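Local coordinates for protein D-aminoacid aminotransferase-like PLP-dependent enzyme (Haemophilus somnus, PDB 3CEB) that carries a covalently bound pyridoxal phosphate and, as a class IV aminotransferase family member, is probably a 4-amino-4-deoxychorismate lyase, at residues I11-G16 / T54-H59; L63-I68 / Q78-Q83; F141-Q146 / A180-I185; I148-P153 / R172-E177. All coordinates share one frame; numbering follows the deposited sequence.

How the contacts relate
Contacts 1 and 2 share one antiparallel sheet, and contacts 3 and 4 a separate mixed sheet; contacts 1 and 4 lie about 34 Å apart between centres. Within each pair the contacts touch: strands 7-14 and 63-70 are neighbours that join contacts 1 and 2, and strands 138-143 and 146-150 likewise join contacts 3 and 4. Contacts 1, 2 and 3 are at the surface, and contact 4 is partly buried. Burial alone does not set their chemistry. Contact 1 is apolar packing of a loop on a strand end, contact 2 is regular hairpin pairing with a cation-stacked face, contact 3 adds salt bridges at a sheet edge, and contact 4 combines parallel backbone bonds with isoleucine packing.

Contact 1 of 4, residues I11-G16 / T54-H59; sequences ILIEQG and TALFTH. With SO4 (sulfate ion), chain D.
Phe57 reaches across to Ile13 and Gly16, where strand 7-14 runs out into a turn. Its CB carries CG anti to the carbonyl carbon (chi1 -48°), and the ring is then met atom by atom. CG is 4.2 Å from Gly16 O, and the next atom round, CD1 of Phe57, comes closer to Gly16 O at 3.5 Å; the oxygen approaches obliquely. Further out, Phe57 CE1 touches Ile13 CG2 at 4.0 Å, the two side chains crossing at about a right angle. Leu56 CB lies over the centre of one ring face. The same Ile13 CG2 also packs on the Leu56 carbonyl, 3.9 Å from Leu56 O. Gly16 adds its backbone, with CA 3.8 Å from His59 O.

At the loop's far end His59 ND1 donates a nearly straight bond to sulfate O4 (2.9 Å, 171°), close to the imidazole plane. Arg60 N and Glu61 N bind the same ion, probably a crystallisation component.

The loop follows helix 46-51, whose Ile50 touches Ile13, Leu56 and Phe57, and Ile13 also packs on Ile64 and Cys66 of strand 63-70, so Ile13 contacts both the helix and the neighbouring strand.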
# COMPACT_ATOMS: atom_id res chain seq x y z
N ILE A 11 1.84 -4.69 7.59
CA ILE A 11 2.70 -5.80 7.30
C ILE A 11 1.95 -7.11 7.30
O ILE A 11 1.12 -7.40 8.17
CB ILE A 11 3.82 -5.86 8.32
CG1 ILE A 11 4.64 -4.54 8.25
CG2 ILE A 11 4.67 -7.13 8.12
CD1 ILE A 11 5.35 -4.20 9.53
N LEU A 12 2.24 -7.92 6.29
CA LEU A 12 1.63 -9.23 6.16
C LEU A 12 2.50 -10.29 6.84
O LEU A 12 3.72 -10.27 6.72
CB LEU A 12 1.45 -9.55 4.68
CG LEU A 12 0.99 -10.94 4.25
CD1 LEU A 12 -0.39 -11.26 4.79
CD2 LEU A 12 1.02 -11.03 2.70
N ILE A 13 1.87 -11.16 7.59
CA ILE A 13 2.47 -12.40 8.02
C ILE A 13 1.81 -13.46 7.15
O ILE A 13 0.59 -13.57 7.10
CB ILE A 13 2.20 -12.75 9.48
CG1 ILE A 13 2.50 -11.53 10.40
CG2 ILE A 13 2.99 -13.96 9.87
CD1 ILE A 13 3.81 -10.87 10.24
N GLU A 14 2.60 -14.23 6.44
CA GLU A 14 2.05 -15.27 5.57
C GLU A 14 2.90 -16.49 5.65
O GLU A 14 4.11 -16.42 5.51
CB GLU A 14 2.00 -14.79 4.12
CG GLU A 14 1.75 -15.88 3.10
CD GLU A 14 1.69 -15.30 1.71
OE1 GLU A 14 2.48 -14.39 1.40
OE2 GLU A 14 0.85 -15.75 0.91
N GLN A 15 2.26 -17.63 5.88
CA GLN A 15 3.00 -18.88 6.02
C GLN A 15 4.03 -18.73 7.14
O GLN A 15 5.15 -19.19 6.99
CB GLN A 15 3.77 -19.18 4.72
CG GLN A 15 2.92 -19.12 3.46
CD GLN A 15 2.66 -20.45 2.88
OE1 GLN A 15 2.50 -21.45 3.61
NE2 GLN A 15 2.63 -20.51 1.54
N GLY A 16 3.69 -17.99 8.20
CA GLY A 16 4.59 -17.85 9.33
C GLY A 16 5.85 -17.06 9.02
O GLY A 16 6.87 -17.22 9.69
N THR A 54 6.33 -13.53 19.10
CA THR A 54 6.58 -14.86 18.59
C THR A 54 5.26 -15.62 18.32
O THR A 54 5.23 -16.53 17.48
CB THR A 54 7.56 -15.64 19.48
OG1 THR A 54 7.00 -15.79 20.79
CG2 THR A 54 8.92 -14.93 19.60
N ALA A 55 4.17 -15.25 19.00
CA ALA A 55 2.87 -15.94 18.78
C ALA A 55 2.38 -15.74 17.33
O ALA A 55 1.53 -16.45 16.83
CB ALA A 55 1.80 -15.47 19.76
N LEU A 56 2.92 -14.75 16.66
CA LEU A 56 2.50 -14.49 15.28
C LEU A 56 2.96 -15.63 14.36
O LEU A 56 2.45 -15.78 13.28
CB LEU A 56 3.07 -13.18 14.74
CG LEU A 56 2.53 -11.87 15.27
CD1 LEU A 56 3.29 -10.73 14.64
CD2 LEU A 56 1.05 -11.72 14.99
N PHE A 57 3.89 -16.43 14.80
CA PHE A 57 4.50 -17.42 13.92
C PHE A 57 4.27 -18.83 14.34
O PHE A 57 4.83 -19.71 13.77
CB PHE A 57 6.00 -17.18 13.83
CG PHE A 57 6.32 -15.75 13.58
CD1 PHE A 57 6.07 -15.19 12.37
CD2 PHE A 57 6.81 -14.96 14.57
CE1 PHE A 57 6.31 -13.86 12.15
CE2 PHE A 57 7.08 -13.60 14.35
CZ PHE A 57 6.82 -13.08 13.14
N THR A 58 3.45 -19.05 15.34
CA THR A 58 3.17 -20.38 15.79
C THR A 58 2.59 -21.24 14.67
O THR A 58 2.82 -22.44 14.61
CB THR A 58 2.22 -20.37 16.97
OG1 THR A 58 2.92 -19.84 18.10
CG2 THR A 58 1.71 -21.79 17.29
N HIS A 59 1.84 -20.62 13.76
CA HIS A 59 1.16 -21.37 12.71
C HIS A 59 1.56 -20.91 11.31
O HIS A 59 1.74 -19.71 11.09
CB HIS A 59 -0.36 -21.24 12.89
CG HIS A 59 -0.88 -21.85 14.16
ND1 HIS A 59 -0.92 -23.21 14.39
CD2 HIS A 59 -1.41 -21.26 15.27
CE1 HIS A 59 -1.44 -23.44 15.58
NE2 HIS A 59 -1.75 -22.27 16.13
S SO4 D . -0.04 -24.74 11.17
O1 SO4 D . 1.40 -24.48 11.06
O2 SO4 D . -0.45 -25.63 10.08
O3 SO4 D . -0.87 -23.54 11.00
O4 SO4 D . -0.31 -25.33 12.48

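Contact 2 of 4, residues L63-I68 / Q78-Q83; sequences LIRCRI and QCFPYQ
Arg65 and Phe80 form the central hydrogen-bonded pair of an antiparallel beta hairpin, whose strands 63-68 and 78-82 run at 148° with axes that approach to 4.4 Å at the closest. Arg65 N to Phe80 O and Phe80 N to Arg65 O are both 2.9 Å and nearly straight. Arg67 and Gln78 make the next such pair, while Cys66 and Cys79 between them are a non-hydrogen-bonded pair.

Side chains alternate between the faces along each strand, so that these cross-strand partners share a face. On the face of Arg65, Phe80 and Tyr82, the arginine starts with CG anti to the backbone N and then bends at chi3 (64°), which turns NE out of the extended line. Its guanidinium lies flat on the Phe80 ring, planes 9° apart and centres separated by 4.3 Å, in an offset stack: Arg65 NH2 sits over the rim, 3.4 Å from Phe80 CD1. A water near the guanidinium plane accepts from Arg65 NE and donates to Pro81 O, so the cation is tied to the partner strand both by its face and through its edge. At the open end of the hairpin Leu63 CD1 meets the Tyr82 ring at its edge, near the ring plane. On the same face, Arg67 NE forms a salt bridge with Asp69 OD1, and Arg67 makes a cation-pi contact with Phe8.

The other face carries the two cysteines. They are not joined by a disulfide: Cys66 SG and Cys79 SG lie 4.1 Å apart, in van der Waals packing.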
# COMPACT_ATOMS: atom_id res chain seq x y z
N LEU A 63 -3.30 -16.05 7.56
CA LEU A 63 -2.76 -14.77 7.19
C LEU A 63 -3.02 -13.80 8.34
O LEU A 63 -4.07 -13.84 8.93
CB LEU A 63 -3.47 -14.25 5.93
CG LEU A 63 -3.32 -15.09 4.67
CD1 LEU A 63 -4.24 -14.59 3.60
CD2 LEU A 63 -1.87 -15.08 4.20
N ILE A 64 -2.07 -12.94 8.63
CA ILE A 64 -2.21 -11.98 9.71
C ILE A 64 -1.84 -10.61 9.19
O ILE A 64 -0.88 -10.47 8.43
CB ILE A 64 -1.30 -12.34 10.94
CG1 ILE A 64 -1.62 -13.77 11.46
CG2 ILE A 64 -1.48 -11.32 12.06
CD1 ILE A 64 -0.69 -14.26 12.67
N ARG A 65 -2.60 -9.62 9.58
CA ARG A 65 -2.33 -8.25 9.21
C ARG A 65 -1.80 -7.53 10.43
O ARG A 65 -2.44 -7.48 11.47
CB ARG A 65 -3.61 -7.60 8.74
CG ARG A 65 -3.49 -6.10 8.48
CD ARG A 65 -4.66 -5.58 7.64
NE ARG A 65 -5.91 -5.72 8.36
CZ ARG A 65 -6.35 -4.82 9.23
NH1 ARG A 65 -5.65 -3.72 9.41
NH2 ARG A 65 -7.49 -4.99 9.91
N CYS A 66 -0.58 -7.04 10.32
CA CYS A 66 0.03 -6.26 11.40
C CYS A 66 0.15 -4.82 10.97
O CYS A 66 0.73 -4.52 9.94
CB CYS A 66 1.43 -6.73 11.74
SG CYS A 66 1.55 -8.41 12.33
N ARG A 67 -0.42 -3.95 11.78
CA ARG A 67 -0.38 -2.55 11.51
C ARG A 67 0.46 -1.87 12.57
O ARG A 67 0.21 -2.05 13.79
CB ARG A 67 -1.78 -2.02 11.57
CG ARG A 67 -1.90 -0.60 11.11
CD ARG A 67 -3.33 -0.10 11.31
NE ARG A 67 -3.38 1.35 11.33
CZ ARG A 67 -4.10 2.06 10.47
NH1 ARG A 67 -4.83 1.44 9.56
NH2 ARG A 67 -4.13 3.37 10.55
N ILE A 68 1.44 -1.09 12.13
CA ILE A 68 2.22 -0.31 13.03
C ILE A 68 1.97 1.16 12.76
O ILE A 68 2.38 1.67 11.73
CB ILE A 68 3.72 -0.58 12.91
CG1 ILE A 68 4.04 -2.05 13.21
CG2 ILE A 68 4.48 0.34 13.91
CD1 ILE A 68 5.53 -2.46 12.98
N GLN A 78 -0.68 -3.47 16.23
CA GLN A 78 -1.99 -4.09 16.28
C GLN A 78 -2.07 -5.23 15.27
O GLN A 78 -1.67 -5.09 14.13
CB GLN A 78 -3.04 -3.09 15.88
CG GLN A 78 -3.46 -2.16 16.96
CD GLN A 78 -4.52 -1.22 16.47
OE1 GLN A 78 -4.25 -0.34 15.67
NE2 GLN A 78 -5.74 -1.43 16.93
N CYS A 79 -2.61 -6.37 15.68
CA CYS A 79 -2.64 -7.50 14.78
C CYS A 79 -4.01 -8.01 14.63
O CYS A 79 -4.70 -8.11 15.60
CB CYS A 79 -1.79 -8.61 15.37
SG CYS A 79 -0.21 -8.00 16.01
N PHE A 80 -4.40 -8.30 13.40
CA PHE A 80 -5.74 -8.86 13.14
C PHE A 80 -5.65 -10.09 12.25
O PHE A 80 -4.75 -10.18 11.42
CB PHE A 80 -6.63 -7.86 12.38
CG PHE A 80 -6.65 -6.50 12.95
CD1 PHE A 80 -5.62 -5.63 12.70
CD2 PHE A 80 -7.73 -6.08 13.71
CE1 PHE A 80 -5.64 -4.36 13.22
CE2 PHE A 80 -7.77 -4.80 14.23
CZ PHE A 80 -6.74 -3.94 14.00
N PRO A 81 -6.60 -11.02 12.40
CA PRO A 81 -6.59 -12.03 11.35
C PRO A 81 -7.05 -11.39 10.04
O PRO A 81 -7.68 -10.32 10.03
CB PRO A 81 -7.63 -13.05 11.84
CG PRO A 81 -8.50 -12.32 12.83
CD PRO A 81 -7.66 -11.25 13.41
N TYR A 82 -6.70 -12.05 8.94
CA TYR A 82 -7.01 -11.56 7.61
C TYR A 82 -7.49 -12.69 6.71
O TYR A 82 -6.95 -13.79 6.76
CB TYR A 82 -5.79 -10.85 6.99
CG TYR A 82 -6.07 -10.29 5.60
CD1 TYR A 82 -6.70 -9.05 5.43
CD2 TYR A 82 -5.71 -10.99 4.47
CE1 TYR A 82 -6.97 -8.56 4.15
CE2 TYR A 82 -5.96 -10.51 3.20
CZ TYR A 82 -6.59 -9.31 3.03
OH TYR A 82 -6.85 -8.87 1.75
N GLN A 83 -8.51 -12.42 5.90
CA GLN A 83 -8.98 -13.40 4.92
C GLN A 83 -8.76 -12.77 3.55
O GLN A 83 -8.95 -11.58 3.37
CB GLN A 83 -10.44 -13.70 5.15
CG GLN A 83 -10.75 -14.35 6.46
CD GLN A 83 -11.09 -15.79 6.31
OE1 GLN A 83 -11.78 -16.16 5.38
NE2 GLN A 83 -10.65 -16.62 7.23
O HOH W 1 -6.34 -16.31 7.41
O HOH W 2 -7.69 -8.01 8.84

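Contact 3 of 4, residues F141-Q146 / A180-I185; sequences FRQNNQ and AQYEEI
Arg142 and Glu184 join the end of strand 138-143 to the chain entering strand 185-188, an antiparallel edge of a mixed sheet. Beyond Gln143 the first strand reverses through a type II' turn, Gln143 to Gln146, that leads into strand 146-150. Two backbone bonds hold the pairing, Arg142 N to Glu184 O and Glu183 N to Arg142 O, with Phe141 and Ile185 as a non-hydrogen-bonded pair.

The Arg142 side chain leaves with CG anti to the backbone N and bends at chi3 (59°), which turns NE aside. There NE gives a straight bond to Glu184 OE1 (3.0 Å), the oxygen near the guanidinium plane and met on its anti side, with NE 26° out of the carboxylate plane; the other oxygen of Glu184 pairs with Arg186. Glu183 instead lays its CB over a guanidinium face, and Glu183 OE2, 3.3 Å from Arg142 NH1, stands well out of the plane, so this salt bridge is purely electrostatic. The same OE2 takes a weak bond from Asn144 N in the turn.

On the other side of the strand, Phe141 CB sits over the Tyr182 ring, 3.6 Å from Tyr182 CD1, a CH-pi contact. The Phe141 ring runs alongside Ile185, both pointing the same way, with Phe141 CE2 3.7 Å from Ile185 CG2. Gln143, extended beyond CG, lies with its amide 17° from the plane of the Tyr182 ring. Its NE2 uses both hydrogens on one residue: Gln181 OE1 and Gln181 O each lie 3.2 Å from Gln143 NE2.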
# COMPACT_ATOMS: atom_id res chain seq x y z
N PHE A 141 -2.04 -3.45 -14.49
CA PHE A 141 -2.86 -3.59 -15.68
C PHE A 141 -2.23 -4.58 -16.61
O PHE A 141 -1.05 -4.53 -16.86
CB PHE A 141 -2.96 -2.22 -16.35
CG PHE A 141 -3.59 -1.17 -15.47
CD1 PHE A 141 -2.82 -0.41 -14.61
CD2 PHE A 141 -4.96 -0.96 -15.47
CE1 PHE A 141 -3.42 0.54 -13.76
CE2 PHE A 141 -5.57 -0.01 -14.65
CZ PHE A 141 -4.79 0.73 -13.78
N ARG A 142 -3.01 -5.51 -17.13
CA ARG A 142 -2.43 -6.56 -17.94
C ARG A 142 -2.37 -6.18 -19.40
O ARG A 142 -3.31 -5.69 -19.95
CB ARG A 142 -3.17 -7.88 -17.74
CG ARG A 142 -2.41 -9.08 -18.28
CD ARG A 142 -3.06 -10.42 -17.87
NE ARG A 142 -4.45 -10.58 -18.34
CZ ARG A 142 -4.81 -10.82 -19.61
NH1 ARG A 142 -3.89 -10.90 -20.58
NH2 ARG A 142 -6.11 -10.95 -19.91
N GLN A 143 -1.22 -6.39 -20.00
CA GLN A 143 -1.05 -6.15 -21.42
C GLN A 143 -0.17 -7.23 -21.97
O GLN A 143 0.95 -7.46 -21.51
CB GLN A 143 -0.41 -4.81 -21.68
CG GLN A 143 -0.50 -4.40 -23.10
CD GLN A 143 -0.04 -3.00 -23.30
OE1 GLN A 143 1.14 -2.72 -23.10
NE2 GLN A 143 -0.95 -2.10 -23.67
N ASN A 144 -0.67 -7.92 -22.97
CA ASN A 144 0.03 -9.09 -23.44
C ASN A 144 0.10 -10.07 -22.29
O ASN A 144 -0.93 -10.50 -21.73
CB ASN A 144 1.45 -8.70 -23.87
CG ASN A 144 1.49 -8.14 -25.28
OD1 ASN A 144 0.45 -7.72 -25.81
ND2 ASN A 144 2.67 -8.16 -25.91
N ASN A 145 1.32 -10.39 -21.91
CA ASN A 145 1.49 -11.25 -20.79
C ASN A 145 2.21 -10.57 -19.70
O ASN A 145 2.76 -11.23 -18.88
CB ASN A 145 2.23 -12.49 -21.19
CG ASN A 145 1.30 -13.55 -21.65
OD1 ASN A 145 1.27 -13.92 -22.83
ND2 ASN A 145 0.45 -14.02 -20.73
N GLN A 146 2.19 -9.25 -19.70
CA GLN A 146 2.91 -8.44 -18.72
C GLN A 146 1.96 -7.68 -17.88
O GLN A 146 0.84 -7.45 -18.28
CB GLN A 146 3.82 -7.43 -19.42
CG GLN A 146 5.14 -8.03 -19.82
CD GLN A 146 5.95 -7.17 -20.81
OE1 GLN A 146 5.40 -6.36 -21.55
NE2 GLN A 146 7.27 -7.38 -20.83
N ALA A 180 -7.83 1.95 -22.39
CA ALA A 180 -8.29 1.25 -23.58
C ALA A 180 -7.35 0.10 -23.89
O ALA A 180 -7.78 -1.01 -24.26
CB ALA A 180 -8.35 2.22 -24.79
N GLN A 181 -6.06 0.36 -23.72
CA GLN A 181 -4.94 -0.48 -24.13
C GLN A 181 -4.81 -1.75 -23.32
O GLN A 181 -4.12 -2.62 -23.69
CB GLN A 181 -3.63 0.24 -23.89
CG GLN A 181 -3.12 1.27 -24.83
CD GLN A 181 -1.74 1.75 -24.39
OE1 GLN A 181 -0.77 1.02 -24.38
NE2 GLN A 181 -1.68 2.99 -24.02
N TYR A 182 -5.44 -1.79 -22.17
CA TYR A 182 -5.25 -2.89 -21.17
C TYR A 182 -6.42 -3.92 -21.10
O TYR A 182 -7.55 -3.63 -21.47
CB TYR A 182 -4.89 -2.30 -19.81
CG TYR A 182 -3.62 -1.50 -19.89
CD1 TYR A 182 -2.40 -2.13 -19.92
CD2 TYR A 182 -3.64 -0.12 -20.00
CE1 TYR A 182 -1.23 -1.41 -20.04
CE2 TYR A 182 -2.46 0.62 -20.11
CZ TYR A 182 -1.26 -0.05 -20.14
OH TYR A 182 -0.09 0.62 -20.24
N GLU A 183 -6.11 -5.12 -20.62
CA GLU A 183 -7.02 -6.24 -20.67
C GLU A 183 -7.63 -6.65 -19.35
O GLU A 183 -8.57 -7.43 -19.32
CB GLU A 183 -6.25 -7.44 -21.19
CG GLU A 183 -5.59 -7.20 -22.54
CD GLU A 183 -4.84 -8.40 -23.03
OE1 GLU A 183 -5.46 -9.31 -23.61
OE2 GLU A 183 -3.62 -8.43 -22.82
N GLU A 184 -7.12 -6.10 -18.27
CA GLU A 184 -7.49 -6.53 -16.94
C GLU A 184 -6.84 -5.61 -15.94
O GLU A 184 -5.75 -5.13 -16.20
CB GLU A 184 -7.00 -7.95 -16.71
CG GLU A 184 -7.43 -8.55 -15.39
CD GLU A 184 -6.90 -9.96 -15.13
OE1 GLU A 184 -6.42 -10.63 -16.05
OE2 GLU A 184 -6.98 -10.42 -13.98
N ILE A 185 -7.52 -5.38 -14.82
CA ILE A 185 -7.06 -4.50 -13.75
C ILE A 185 -7.03 -5.24 -12.43
O ILE A 185 -7.95 -6.00 -12.13
CB ILE A 185 -8.03 -3.29 -13.51
CG1 ILE A 185 -8.41 -2.60 -14.83
CG2 ILE A 185 -7.42 -2.29 -12.48
CD1 ILE A 185 -9.24 -1.36 -14.65

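Contact 4 of 4, residues I148-P153 / R172-E177; sequences ITPDKP and REIFFE
Pro150 faces Arg172 in a parallel beta bridge, made by bonds that flank the proline and need no N-H from it. Arg172 N donates to Thr149 O (2.9 Å) nearly in line with the carbonyl, and Asp151 N returns a bond to Arg172 O at 2.9 Å from well above that carbonyl's plane. Pro150 CA adds a CH contact to Arg172 O. Strands 146-150 and 170-172 are linked through helix 158-165, a beta-alpha-beta crossover; Arg160 of that helix donates to Pro150 O, and Thr149 OG1 is paired with Leu139 O.

Asp151 CG stands between the backbone N and the carbonyl carbon (chi1 67°); from there OD1 lies 3.3 Å from Glu173 CA. A water donates to Asp151 OD1 and accepts from Ile174 N, carrying the link two residues past the strand end at Arg172.

The apolar side belongs to isoleucines. Ile148 CG1 lies over a face of the Arg172 guanidinium, 3.6 Å from NH1 of Arg172, whose NH2 has a weak bond to Gln143 OE1. Ile174 CD1 reaches Pro150 CD at 3.9 Å and Ile148 CG2 at a similar range.

Backbone bonds thus fix the register while the side chains add packing; the two like charges, 5.2 Å apart between Asp151 OD2 and Glu173 OE1, probably repel each other mildly, so this pair is unlikely to add to the hold.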
# COMPACT_ATOMS: atom_id res chain seq x y z
N ILE A 148 1.69 -4.00 -16.05
CA ILE A 148 2.19 -2.64 -16.06
C ILE A 148 1.57 -1.87 -14.90
O ILE A 148 0.38 -1.97 -14.63
CB ILE A 148 1.84 -1.91 -17.39
CG1 ILE A 148 2.59 -2.49 -18.58
CG2 ILE A 148 2.20 -0.41 -17.32
CD1 ILE A 148 2.44 -3.92 -18.73
N THR A 149 2.39 -1.10 -14.19
CA THR A 149 1.88 -0.25 -13.12
C THR A 149 2.28 1.19 -13.42
O THR A 149 3.31 1.41 -14.04
CB THR A 149 2.43 -0.72 -11.74
OG1 THR A 149 1.70 -0.11 -10.69
CG2 THR A 149 3.94 -0.43 -11.58
N PRO A 150 1.48 2.18 -12.96
CA PRO A 150 1.75 3.60 -13.19
C PRO A 150 3.07 4.07 -12.62
O PRO A 150 3.36 3.81 -11.44
CB PRO A 150 0.62 4.28 -12.43
CG PRO A 150 -0.44 3.28 -12.39
CD PRO A 150 0.17 1.98 -12.31
N ASP A 151 3.88 4.75 -13.42
CA ASP A 151 5.16 5.23 -12.90
C ASP A 151 4.97 6.35 -11.88
O ASP A 151 5.86 6.57 -11.10
CB ASP A 151 6.23 5.61 -13.99
CG ASP A 151 5.84 6.82 -14.80
OD1 ASP A 151 4.65 7.22 -14.70
OD2 ASP A 151 6.69 7.35 -15.56
N LYS A 152 3.79 7.00 -11.86
CA LYS A 152 3.49 8.07 -10.83
C LYS A 152 2.31 7.80 -9.93
O LYS A 152 1.28 8.43 -10.06
CB LYS A 152 3.18 9.40 -11.47
CG LYS A 152 4.28 10.41 -11.31
CD LYS A 152 5.67 9.72 -11.41
CE LYS A 152 6.81 10.74 -11.20
NZ LYS A 152 8.12 10.05 -11.06
N PRO A 153 2.45 6.88 -9.00
CA PRO A 153 1.32 6.53 -8.16
C PRO A 153 1.13 7.60 -7.08
O PRO A 153 1.95 8.49 -6.95
CB PRO A 153 1.78 5.25 -7.52
CG PRO A 153 3.30 5.50 -7.35
CD PRO A 153 3.71 6.25 -8.57
N ARG A 172 5.22 2.33 -15.96
CA ARG A 172 4.96 3.15 -17.14
C ARG A 172 3.94 4.23 -16.89
O ARG A 172 3.01 4.06 -16.13
CB ARG A 172 4.41 2.31 -18.29
CG ARG A 172 5.34 1.27 -18.87
CD ARG A 172 5.13 1.33 -20.37
NE ARG A 172 5.21 0.06 -21.10
CZ ARG A 172 4.15 -0.63 -21.55
NH1 ARG A 172 2.90 -0.20 -21.33
NH2 ARG A 172 4.33 -1.75 -22.21
N GLU A 173 4.08 5.32 -17.62
CA GLU A 173 3.13 6.40 -17.51
C GLU A 173 1.79 5.94 -18.11
O GLU A 173 1.75 5.50 -19.24
CB GLU A 173 3.67 7.66 -18.19
CG GLU A 173 2.71 8.79 -18.04
CD GLU A 173 3.29 10.15 -18.31
OE1 GLU A 173 4.25 10.23 -19.09
OE2 GLU A 173 2.76 11.14 -17.74
N ILE A 174 0.71 6.04 -17.34
CA ILE A 174 -0.60 5.59 -17.82
C ILE A 174 -1.64 6.67 -17.72
O ILE A 174 -2.12 7.00 -16.65
CB ILE A 174 -1.15 4.40 -17.00
CG1 ILE A 174 -0.21 3.20 -17.07
CG2 ILE A 174 -2.52 4.00 -17.51
CD1 ILE A 174 -0.64 2.02 -16.13
N PHE A 175 -1.99 7.22 -18.85
CA PHE A 175 -3.05 8.24 -18.89
C PHE A 175 -4.35 7.54 -18.85
O PHE A 175 -4.42 6.38 -19.23
CB PHE A 175 -2.98 9.11 -20.14
CG PHE A 175 -1.78 9.98 -20.19
CD1 PHE A 175 -0.60 9.52 -20.72
CD2 PHE A 175 -1.82 11.27 -19.70
CE1 PHE A 175 0.53 10.33 -20.75
CE2 PHE A 175 -0.69 12.07 -19.74
CZ PHE A 175 0.48 11.60 -20.25
N PHE A 176 -5.37 8.24 -18.40
CA PHE A 176 -6.70 7.68 -18.35
C PHE A 176 -7.14 7.16 -19.71
O PHE A 176 -7.82 6.13 -19.84
CB PHE A 176 -7.65 8.73 -17.86
CG PHE A 176 -9.05 8.25 -17.77
CD1 PHE A 176 -9.36 7.18 -16.93
CD2 PHE A 176 -10.05 8.82 -18.55
CE1 PHE A 176 -10.66 6.70 -16.85
CE2 PHE A 176 -11.34 8.36 -18.47
CZ PHE A 176 -11.65 7.30 -17.61
N GLU A 177 -6.72 7.87 -20.73
CA GLU A 177 -7.08 7.50 -22.09
C GLU A 177 -6.48 6.16 -22.48
O GLU A 177 -6.89 5.51 -23.45
CB GLU A 177 -6.53 8.55 -23.04
CG GLU A 177 -6.97 9.93 -22.71
CD GLU A 177 -8.30 10.20 -23.33
OE1 GLU A 177 -9.05 9.21 -23.57
OE2 GLU A 177 -8.57 11.40 -23.64
O HOH W 3 1.62 7.24 -14.63